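Local coordinates for enoyl-CoA hydratase (Bacillus halodurans, PDB 3LKE), which probably hydrates the double bond of enoyl-CoA thioesters or carries out a related reaction, as a crotonase-family protein, at residues Leu28-Gly33 and Leu83-His88; Ala14-Leu19 and Asn199-Val204; Ala106-Tyr111 and Asn118-Cys123. One frame throughout, in Å; residues are numbered along the deposited sequence.

Contact 1: Leu28-Gly33 and Leu83-His88; sequences LDAELG and LREVLH
The backbones come close at Ala30 and Val86, whose CA atoms lie 4.9 Å apart, so that the first turn of helix 30-45 rests against the middle of segment 83-88, part of helix 81-98. Val86 and Ala30 carry the contact. The CG2 methyl of Val86, set anti to the backbone N by a chi1 of 62°, lies against the peptide link between Asp29 and Ala30, 3.7 Å from Ala30 N and 3.9 Å from Asp29 C. From the opposite segment the methyl of Ala30 points at helix 81-98, with Ala30 CB 4.4 Å from Val86 CB. Glu85 reaches in along the exposed border as an extended chain, and Glu85 OE2 stops 4.1 Å from Ala30 CB, a plain van der Waals contact. In this crotonase-type fold helix 30-45 follows strand 14-19, while helix 81-98 leads into strand 103-108, and the two helices meet here near the protein surface. Asp29 is the N-cap of helix 30-45: its OD1 accepts from Leu32 N at 2.8 Å, a nearly straight bond with an N-H...O angle of 166°. The second carboxylate oxygen, OD2, is held by Tyr21 OH and by a salt bridge to Lys24. On the far side of segment 83-88, Leu83 and Leu87 pack on helix 223-241, where Arg84 is paired with Glu236.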
loop_
_atom_site.group_PDB
_atom_site.type_symbol
_atom_site.label_atom_id
_atom_site.label_comp_id
_atom_site.label_asym_id
_atom_site.label_seq_id
_atom_site.Cartn_x
_atom_site.Cartn_y
_atom_site.Cartn_z
ATOM N N LEU A 28 -12.825 5.898 26.522
ATOM C CA LEU A 28 -12.306 7.169 26.050
ATOM C C LEU A 28 -13.341 8.273 26.203
ATOM O O LEU A 28 -14.397 8.238 25.574
ATOM C CB LEU A 28 -11.872 7.050 24.581
ATOM C CG LEU A 28 -10.976 5.855 24.264
ATOM C CD1 LEU A 28 -10.597 5.855 22.777
ATOM C CD2 LEU A 28 -9.741 5.878 25.115
ATOM N N ASP A 29 -13.043 9.236 27.066
ATOM C CA ASP A 29 -13.848 10.444 27.169
ATOM C C ASP A 29 -12.901 11.623 27.247
ATOM O O ASP A 29 -11.690 11.452 27.138
ATOM C CB ASP A 29 -14.789 10.405 28.383
ATOM C CG ASP A 29 -14.052 10.281 29.707
ATOM O OD1 ASP A 29 -12.845 10.612 29.786
ATOM O OD2 ASP A 29 -14.706 9.856 30.686
ATOM N N ALA A 30 -13.444 12.821 27.421
ATOM C CA ALA A 30 -12.617 14.017 27.394
ATOM C C ALA A 30 -11.637 14.076 28.568
ATOM O O ALA A 30 -10.531 14.601 28.436
ATOM C CB ALA A 30 -13.491 15.260 27.355
ATOM N N GLU A 31 -12.044 13.537 29.714
ATOM C CA GLU A 31 -11.198 13.549 30.904
ATOM C C GLU A 31 -9.964 12.671 30.715
ATOM O O GLU A 31 -8.832 13.118 30.878
ATOM C CB GLU A 31 -11.993 13.088 32.127
ATOM C CG GLU A 31 -11.318 13.371 33.452
ATOM C CD GLU A 31 -12.264 13.214 34.633
ATOM O OE1 GLU A 31 -13.477 13.010 34.410
ATOM O OE2 GLU A 31 -11.789 13.288 35.782
ATOM N N LEU A 32 -10.190 11.411 30.368
ATOM C CA LEU A 32 -9.080 10.514 30.075
ATOM C C LEU A 32 -8.262 11.051 28.892
ATOM O O LEU A 32 -7.033 11.079 28.932
ATOM C CB LEU A 32 -9.579 9.097 29.777
ATOM C CG LEU A 32 -8.438 8.144 29.410
ATOM C CD1 LEU A 32 -8.674 6.761 29.985
ATOM C CD2 LEU A 32 -8.211 8.079 27.883
ATOM N N GLY A 33 -8.952 11.482 27.842
ATOM C CA GLY A 33 -8.275 11.976 26.657
ATOM C C GLY A 33 -7.338 13.113 26.999
ATOM O O GLY A 33 -6.192 13.153 26.558
ATOM N N LEU A 83 -19.544 16.799 21.620
ATOM C CA LEU A 83 -18.956 15.878 20.649
ATOM C C LEU A 83 -17.654 16.437 20.078
ATOM O O LEU A 83 -16.627 15.753 20.070
ATOM C CB LEU A 83 -19.951 15.552 19.526
ATOM C CG LEU A 83 -19.549 14.453 18.530
ATOM C CD1 LEU A 83 -18.954 13.245 19.256
ATOM C CD2 LEU A 83 -20.739 14.036 17.677
ATOM N N ARG A 84 -17.688 17.678 19.602
ATOM C CA ARG A 84 -16.502 18.274 18.990
ATOM C C ARG A 84 -15.353 18.392 19.986
ATOM O O ARG A 84 -14.188 18.204 19.627
ATOM C CB ARG A 84 -16.826 19.629 18.342
ATOM C CG ARG A 84 -17.711 19.507 17.106
ATOM C CD ARG A 84 -18.025 20.861 16.480
ATOM N NE ARG A 84 -18.865 20.719 15.290
ATOM C CZ ARG A 84 -18.399 20.491 14.065
ATOM N NH1 ARG A 84 -17.091 20.371 13.859
ATOM N NH2 ARG A 84 -19.239 20.377 13.044
ATOM N N GLU A 85 -15.688 18.685 21.239
ATOM C CA GLU A 85 -14.684 18.799 22.292
ATOM C C GLU A 85 -13.912 17.491 22.484
ATOM O O GLU A 85 -12.678 17.498 22.523
ATOM C CB GLU A 85 -15.339 19.232 23.612
ATOM C CG GLU A 85 -14.421 19.167 24.819
ATOM C CD GLU A 85 -15.105 19.652 26.092
ATOM O OE1 GLU A 85 -16.046 20.476 25.989
ATOM O OE2 GLU A 85 -14.700 19.209 27.189
ATOM N N VAL A 86 -14.628 16.374 22.593
ATOM C CA VAL A 86 -13.972 15.098 22.864
ATOM C C VAL A 86 -13.223 14.589 21.627
ATOM O O VAL A 86 -12.122 14.053 21.739
ATOM C CB VAL A 86 -14.955 14.024 23.394
ATOM C CG1 VAL A 86 -16.021 13.714 22.382
ATOM C CG2 VAL A 86 -14.202 12.752 23.782
ATOM N N LEU A 87 -13.814 14.787 20.455
ATOM C CA LEU A 87 -13.150 14.430 19.209
ATOM C C LEU A 87 -11.855 15.209 19.084
ATOM O O LEU A 87 -10.838 14.675 18.649
ATOM C CB LEU A 87 -14.063 14.700 18.011
ATOM C CG LEU A 87 -15.172 13.659 17.878
ATOM C CD1 LEU A 87 -16.179 14.038 16.790
ATOM C CD2 LEU A 87 -14.567 12.267 17.614
ATOM N N HIS A 88 -11.891 16.470 19.498
ATOM C CA HIS A 88 -10.736 17.339 19.379
ATOM C C HIS A 88 -9.562 16.795 20.192
ATOM O O HIS A 88 -8.446 16.673 19.687
ATOM C CB HIS A 88 -11.103 18.769 19.813
ATOM C CG HIS A 88 -9.954 19.731 19.787
ATOM N ND1 HIS A 88 -9.419 20.221 18.615
ATOM C CD2 HIS A 88 -9.251 20.307 20.791
ATOM C CE1 HIS A 88 -8.425 21.047 18.898
ATOM N NE2 HIS A 88 -8.307 21.120 20.210
#

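Contact 2: Ala14-Leu19 and Asn199-Val204; sequences ALYITL and NYLKAV
Leu201 reaches from helix 190-205 to the Ala14 end of strand 14-19 and carries its whole side of the contact on one methyl, CD1. Its CG stands beside the backbone N and anti to the carbonyl carbon (chi1 -66°), and the outer bond is extended (chi2 178°), which carries CD1 out toward the strand. There it is shared by two residues of the strand that are two positions apart. The methyl of Ala14 points toward the helix, with Ala14 CB 4.1 Å from Leu201 CD1. Tyr16 leaves the strand alongside the contact, and with chi1 at -67° its hydroxyl end reaches the helix, meeting Leu201 from the opposite direction. The methyl lies obliquely to the ring, with Leu201 CD1 4.0 Å from Tyr16 CZ, and only 3.1 Å separates Leu201 CD1 from Tyr16 OH, a tight fit for carbon against oxygen. Tyr16 also packs on Ile53 of the neighbouring strand, and Leu201 also touches Ser51. On the helix itself Lys202 curls back one turn so that its NZ donates to Asn199 OD1 at 3.2 Å. Ala203 O accepts from His139 of the second subunit, while Tyr200 and Val204 pack on Leu167 of that subunit. The arrangement is a helix laid against one end of the mixed sheet of a crotonase fold, close to an interface of the trimeric assembly.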
loop_
_atom_site.group_PDB
_atom_site.type_symbol
_atom_site.label_atom_id
_atom_site.label_comp_id
_atom_site.label_asym_id
_atom_site.label_seq_id
_atom_site.Cartn_x
_atom_site.Cartn_y
_atom_site.Cartn_z
ATOM N N ALA A 14 12.891 5.099 28.877
ATOM C CA ALA A 14 11.616 4.812 28.218
ATOM C C ALA A 14 10.454 5.345 29.055
ATOM O O ALA A 14 10.411 5.130 30.260
ATOM C CB ALA A 14 11.458 3.307 27.974
ATOM N N LEU A 15 9.520 6.043 28.416
ATOM C CA LEU A 15 8.334 6.554 29.093
ATOM C C LEU A 15 7.187 5.557 29.000
ATOM O O LEU A 15 6.793 5.146 27.900
ATOM C CB LEU A 15 7.898 7.891 28.481
ATOM C CG LEU A 15 6.975 8.869 29.224
ATOM C CD1 LEU A 15 5.754 9.265 28.391
ATOM C CD2 LEU A 15 6.549 8.380 30.614
ATOM N N TYR A 16 6.654 5.180 30.159
ATOM C CA TYR A 16 5.513 4.278 30.240
ATOM C C TYR A 16 4.252 5.064 30.545
ATOM O O TYR A 16 4.168 5.750 31.572
ATOM C CB TYR A 16 5.744 3.212 31.318
ATOM C CG TYR A 16 6.856 2.242 30.969
ATOM C CD1 TYR A 16 8.188 2.572 31.203
ATOM C CD2 TYR A 16 6.575 1.017 30.381
ATOM C CE1 TYR A 16 9.211 1.701 30.880
ATOM C CE2 TYR A 16 7.592 0.131 30.059
ATOM C CZ TYR A 16 8.911 0.484 30.318
ATOM O OH TYR A 16 9.925 -0.381 29.985
ATOM N N ILE A 17 3.282 4.985 29.636
ATOM C CA ILE A 17 2.002 5.668 29.794
ATOM C C ILE A 17 0.959 4.603 30.088
ATOM O O ILE A 17 0.721 3.717 29.263
ATOM C CB ILE A 17 1.604 6.465 28.515
ATOM C CG1 ILE A 17 2.644 7.552 28.222
ATOM C CG2 ILE A 17 0.218 7.075 28.670
ATOM C CD1 ILE A 17 2.331 8.405 26.980
ATOM N N THR A 18 0.363 4.669 31.280
ATOM C CA THR A 18 -0.539 3.617 31.741
ATOM C C THR A 18 -1.962 4.109 31.927
ATOM O O THR A 18 -2.215 5.069 32.670
ATOM C CB THR A 18 -0.042 3.026 33.093
ATOM O OG1 THR A 18 1.311 2.582 32.937
ATOM C CG2 THR A 18 -0.910 1.852 33.529
ATOM N N LEU A 19 -2.897 3.462 31.241
ATOM C CA LEU A 19 -4.304 3.797 31.375
ATOM C C LEU A 19 -4.838 3.158 32.649
ATOM O O LEU A 19 -4.640 1.967 32.881
ATOM C CB LEU A 19 -5.106 3.287 30.182
ATOM C CG LEU A 19 -4.585 3.669 28.792
ATOM C CD1 LEU A 19 -5.489 3.082 27.729
ATOM C CD2 LEU A 19 -4.488 5.176 28.653
ATOM N N ASN A 199 13.619 -6.742 26.031
ATOM C CA ASN A 199 14.549 -6.984 24.935
ATOM C C ASN A 199 14.348 -5.994 23.793
ATOM O O ASN A 199 15.311 -5.507 23.200
ATOM C CB ASN A 199 14.412 -8.420 24.435
ATOM C CG ASN A 199 14.823 -9.437 25.482
ATOM O OD1 ASN A 199 15.716 -9.184 26.281
ATOM N ND2 ASN A 199 14.179 -10.596 25.471
ATOM N N TYR A 200 13.092 -5.680 23.498
ATOM C CA TYR A 200 12.795 -4.769 22.402
ATOM C C TYR A 200 13.328 -3.375 22.717
ATOM O O TYR A 200 13.942 -2.727 21.872
ATOM C CB TYR A 200 11.287 -4.742 22.136
ATOM C CG TYR A 200 10.834 -3.794 21.038
ATOM C CD1 TYR A 200 10.720 -4.226 19.723
ATOM C CD2 TYR A 200 10.488 -2.480 21.331
ATOM C CE1 TYR A 200 10.291 -3.354 18.711
ATOM C CE2 TYR A 200 10.058 -1.607 20.328
ATOM C CZ TYR A 200 9.961 -2.053 19.035
ATOM O OH TYR A 200 9.531 -1.166 18.061
ATOM N N LEU A 201 13.105 -2.913 23.942
ATOM C CA LEU A 201 13.593 -1.604 24.344
ATOM C C LEU A 201 15.118 -1.565 24.390
ATOM O O LEU A 201 15.728 -0.528 24.132
ATOM C CB LEU A 201 13.008 -1.199 25.695
ATOM C CG LEU A 201 11.497 -0.973 25.685
ATOM C CD1 LEU A 201 11.010 -0.619 27.081
ATOM C CD2 LEU A 201 11.110 0.107 24.660
ATOM N N LYS A 202 15.721 -2.700 24.728
ATOM C CA LYS A 202 17.170 -2.819 24.718
ATOM C C LYS A 202 17.695 -2.590 23.297
ATOM O O LYS A 202 18.684 -1.884 23.105
ATOM C CB LYS A 202 17.596 -4.194 25.235
ATOM C CG LYS A 202 19.095 -4.445 25.197
ATOM C CD LYS A 202 19.389 -5.941 25.247
ATOM C CE LYS A 202 18.666 -6.608 26.421
ATOM N NZ LYS A 202 18.735 -8.094 26.344
ATOM N N ALA A 203 17.013 -3.174 22.310
ATOM C CA ALA A 203 17.392 -3.017 20.905
ATOM C C ALA A 203 17.255 -1.567 20.466
ATOM O O ALA A 203 18.127 -1.030 19.781
ATOM C CB ALA A 203 16.555 -3.920 20.023
ATOM N N VAL A 204 16.154 -0.937 20.862
ATOM C CA VAL A 204 15.950 0.475 20.581
ATOM C C VAL A 204 17.059 1.341 21.179
ATOM O O VAL A 204 17.545 2.266 20.527
ATOM C CB VAL A 204 14.580 0.969 21.087
ATOM C CG1 VAL A 204 14.396 2.445 20.786
ATOM C CG2 VAL A 204 13.462 0.155 20.466
#

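Contact 3: Ala106-Tyr111 and Asn118-Cys123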
loop_
_atom_site.group_PDB
_atom_site.type_symbol
_atom_site.label_atom_id
_atom_site.label_comp_id
_atom_site.label_asym_id
_atom_site.label_seq_id
_atom_site.Cartn_x
_atom_site.Cartn_y
_atom_site.Cartn_z
ATOM N N ALA A 106 2.442 -0.026 21.634
ATOM C CA ALA A 106 1.237 -0.266 22.425
ATOM C C ALA A 106 1.175 -1.720 22.860
ATOM O O ALA A 106 1.385 -2.630 22.063
ATOM C CB ALA A 106 -0.015 0.117 21.626
ATOM N N LEU A 107 0.919 -1.942 24.146
ATOM C CA LEU A 107 0.825 -3.304 24.657
ATOM C C LEU A 107 -0.640 -3.603 24.925
ATOM O O LEU A 107 -1.217 -3.041 25.861
ATOM C CB LEU A 107 1.646 -3.448 25.948
ATOM C CG LEU A 107 3.094 -2.969 25.835
ATOM C CD1 LEU A 107 3.836 -3.130 27.167
ATOM C CD2 LEU A 107 3.792 -3.758 24.740
ATOM N N ILE A 108 -1.233 -4.457 24.094
ATOM C CA ILE A 108 -2.653 -4.764 24.200
ATOM C C ILE A 108 -2.834 -6.032 25.017
ATOM O O ILE A 108 -2.671 -7.131 24.497
ATOM C CB ILE A 108 -3.307 -4.988 22.822
ATOM C CG1 ILE A 108 -2.885 -3.902 21.819
ATOM C CG2 ILE A 108 -4.821 -5.059 22.963
ATOM C CD1 ILE A 108 -3.259 -2.481 22.254
ATOM N N ASN A 109 -3.180 -5.865 26.289
ATOM C CA ASN A 109 -3.221 -6.996 27.216
ATOM C C ASN A 109 -4.560 -7.726 27.230
ATOM O O ASN A 109 -4.603 -8.946 27.272
ATOM C CB ASN A 109 -2.842 -6.555 28.626
ATOM C CG ASN A 109 -3.792 -5.510 29.186
ATOM O OD1 ASN A 109 -4.104 -4.530 28.523
ATOM N ND2 ASN A 109 -4.248 -5.715 30.409
ATOM N N GLY A 110 -5.648 -6.968 27.192
ATOM C CA GLY A 110 -6.984 -7.539 27.188
ATOM C C GLY A 110 -7.783 -6.937 26.049
ATOM O O GLY A 110 -7.209 -6.511 25.042
ATOM N N TYR A 111 -9.102 -6.866 26.193
ATOM C CA TYR A 111 -9.897 -6.447 25.033
ATOM C C TYR A 111 -9.671 -4.983 24.669
ATOM O O TYR A 111 -9.333 -4.154 25.512
ATOM C CB TYR A 111 -11.384 -6.804 25.164
ATOM C CG TYR A 111 -12.121 -6.185 26.324
ATOM C CD1 TYR A 111 -12.536 -4.860 26.280
ATOM C CD2 TYR A 111 -12.440 -6.938 27.449
ATOM C CE1 TYR A 111 -13.227 -4.294 27.324
ATOM C CE2 TYR A 111 -13.137 -6.376 28.503
ATOM C CZ TYR A 111 -13.525 -5.050 28.435
ATOM O OH TYR A 111 -14.212 -4.465 29.475
ATOM N N ASN A 118 -8.175 1.459 18.022
ATOM C CA ASN A 118 -7.774 2.186 16.812
ATOM C C ASN A 118 -6.780 3.317 17.038
ATOM O O ASN A 118 -5.909 3.546 16.190
ATOM C CB ASN A 118 -9.008 2.676 16.048
ATOM C CG ASN A 118 -9.889 1.528 15.609
ATOM O OD1 ASN A 118 -9.396 0.434 15.376
ATOM N ND2 ASN A 118 -11.194 1.772 15.474
ATOM N N MET A 119 -6.897 4.013 18.169
ATOM C CA MET A 119 -5.898 5.034 18.533
ATOM C C MET A 119 -4.479 4.458 18.502
ATOM O O MET A 119 -3.534 5.124 18.072
ATOM C CB MET A 119 -6.208 5.686 19.891
ATOM C CG MET A 119 -7.314 6.746 19.814
ATOM S SD MET A 119 -7.379 7.877 21.238
ATOM C CE MET A 119 -5.800 7.434 22.050
ATOM N N MET A 120 -4.337 3.205 18.922
ATOM C CA MET A 120 -3.011 2.603 19.008
ATOM C C MET A 120 -2.440 2.233 17.638
ATOM O O MET A 120 -1.270 1.883 17.530
ATOM C CB MET A 120 -2.996 1.395 19.954
ATOM C CG MET A 120 -3.413 1.729 21.405
ATOM S SD MET A 120 -2.385 2.993 22.218
ATOM C CE MET A 120 -3.490 4.377 22.248
ATOM N N LEU A 121 -3.266 2.307 16.588
ATOM C CA LEU A 121 -2.770 2.041 15.243
ATOM C C LEU A 121 -1.766 3.095 14.790
ATOM O O LEU A 121 -1.032 2.884 13.816
ATOM C CB LEU A 121 -3.934 1.925 14.256
ATOM C CG LEU A 121 -4.843 0.727 14.503
ATOM C CD1 LEU A 121 -6.043 0.776 13.544
ATOM C CD2 LEU A 121 -4.062 -0.567 14.304
ATOM N N ALA A 122 -1.707 4.213 15.518
ATOM C CA ALA A 122 -0.705 5.238 15.259
ATOM C C ALA A 122 0.695 4.850 15.739
ATOM O O ALA A 122 1.675 5.502 15.381
ATOM C CB ALA A 122 -1.113 6.542 15.884
ATOM N N CYS A 123 0.785 3.801 16.553
ATOM C CA CYS A 123 2.071 3.411 17.140
ATOM C C CYS A 123 2.937 2.676 16.126
ATOM O O CYS A 123 2.435 2.111 15.147
ATOM C CB CYS A 123 1.879 2.499 18.355
ATOM S SG CYS A 123 1.135 3.302 19.778
#
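Ala106 and Met120 form the heart of a contact, apolar in its side chains, between strand 103-108 and the 3-10 segment that precedes strand 125-129. The methyl of Ala106 points into the bend of Met120: Ala106 CB lies 3.6 Å from Met120 CB and 3.8 Å from both Met120 CG and Met120 SD. That wrapping comes from torsions: chi1 is -60° and chi2 -59°, so the chain folds back past the alanine before the methyl end turns off from the strand. Ile108, two residues on along the strand, adds a looser touch, with Ile108 CD1 4.3 Å from Met120 CG. A second sulfur approaches the same alanine, Cys123 SG being 3.9 Å from Ala106 CB. The backbone hydrogen bonds are made within the turn or to neighbouring strands. The 118-123 turn closes on itself, with Leu121 N bonded to Asn118 O at 2.9 Å and Cys123 N to Met120 O at 3.0 Å. In the sheet, Ala106 and Ile108 pair with strand 125-129 and Leu107 with Leu54. The connection is a beta-alpha-beta crossover, passing by way of strand 111-113, helix 115-118 and the 3-10 turn to parallel strand 125-129. All four touching residues are buried, Cys123 also meeting Leu54 and Ile97. With alkyl carbons and two sulfurs making the contact, the two segments are joined by shape and dispersion, without directional bonds.

The three contacts sit in one crotonase-type domain, but at different depths. Contact 3 is central, its centre about 5 Å from that of the chain, while contacts 1 and 2 lie farther out and about 26 Å apart, centre to centre. Contact 1 touches contact 3 through Leu28 CD1 and Met119 SD, 4.1 Å apart, although their centres are about 18 Å apart. Contacts 2 and 3 both reach the six-stranded sheet, with centres about 14 Å apart and nearest atoms about 6 Å apart. In crotonases a peptide N-H at the start of a helix contributes to the oxyanion hole; helix 115-118, which follows strands 103-108 and 111-113 and whose last residue begins segment 118-123, is probably its counterpart.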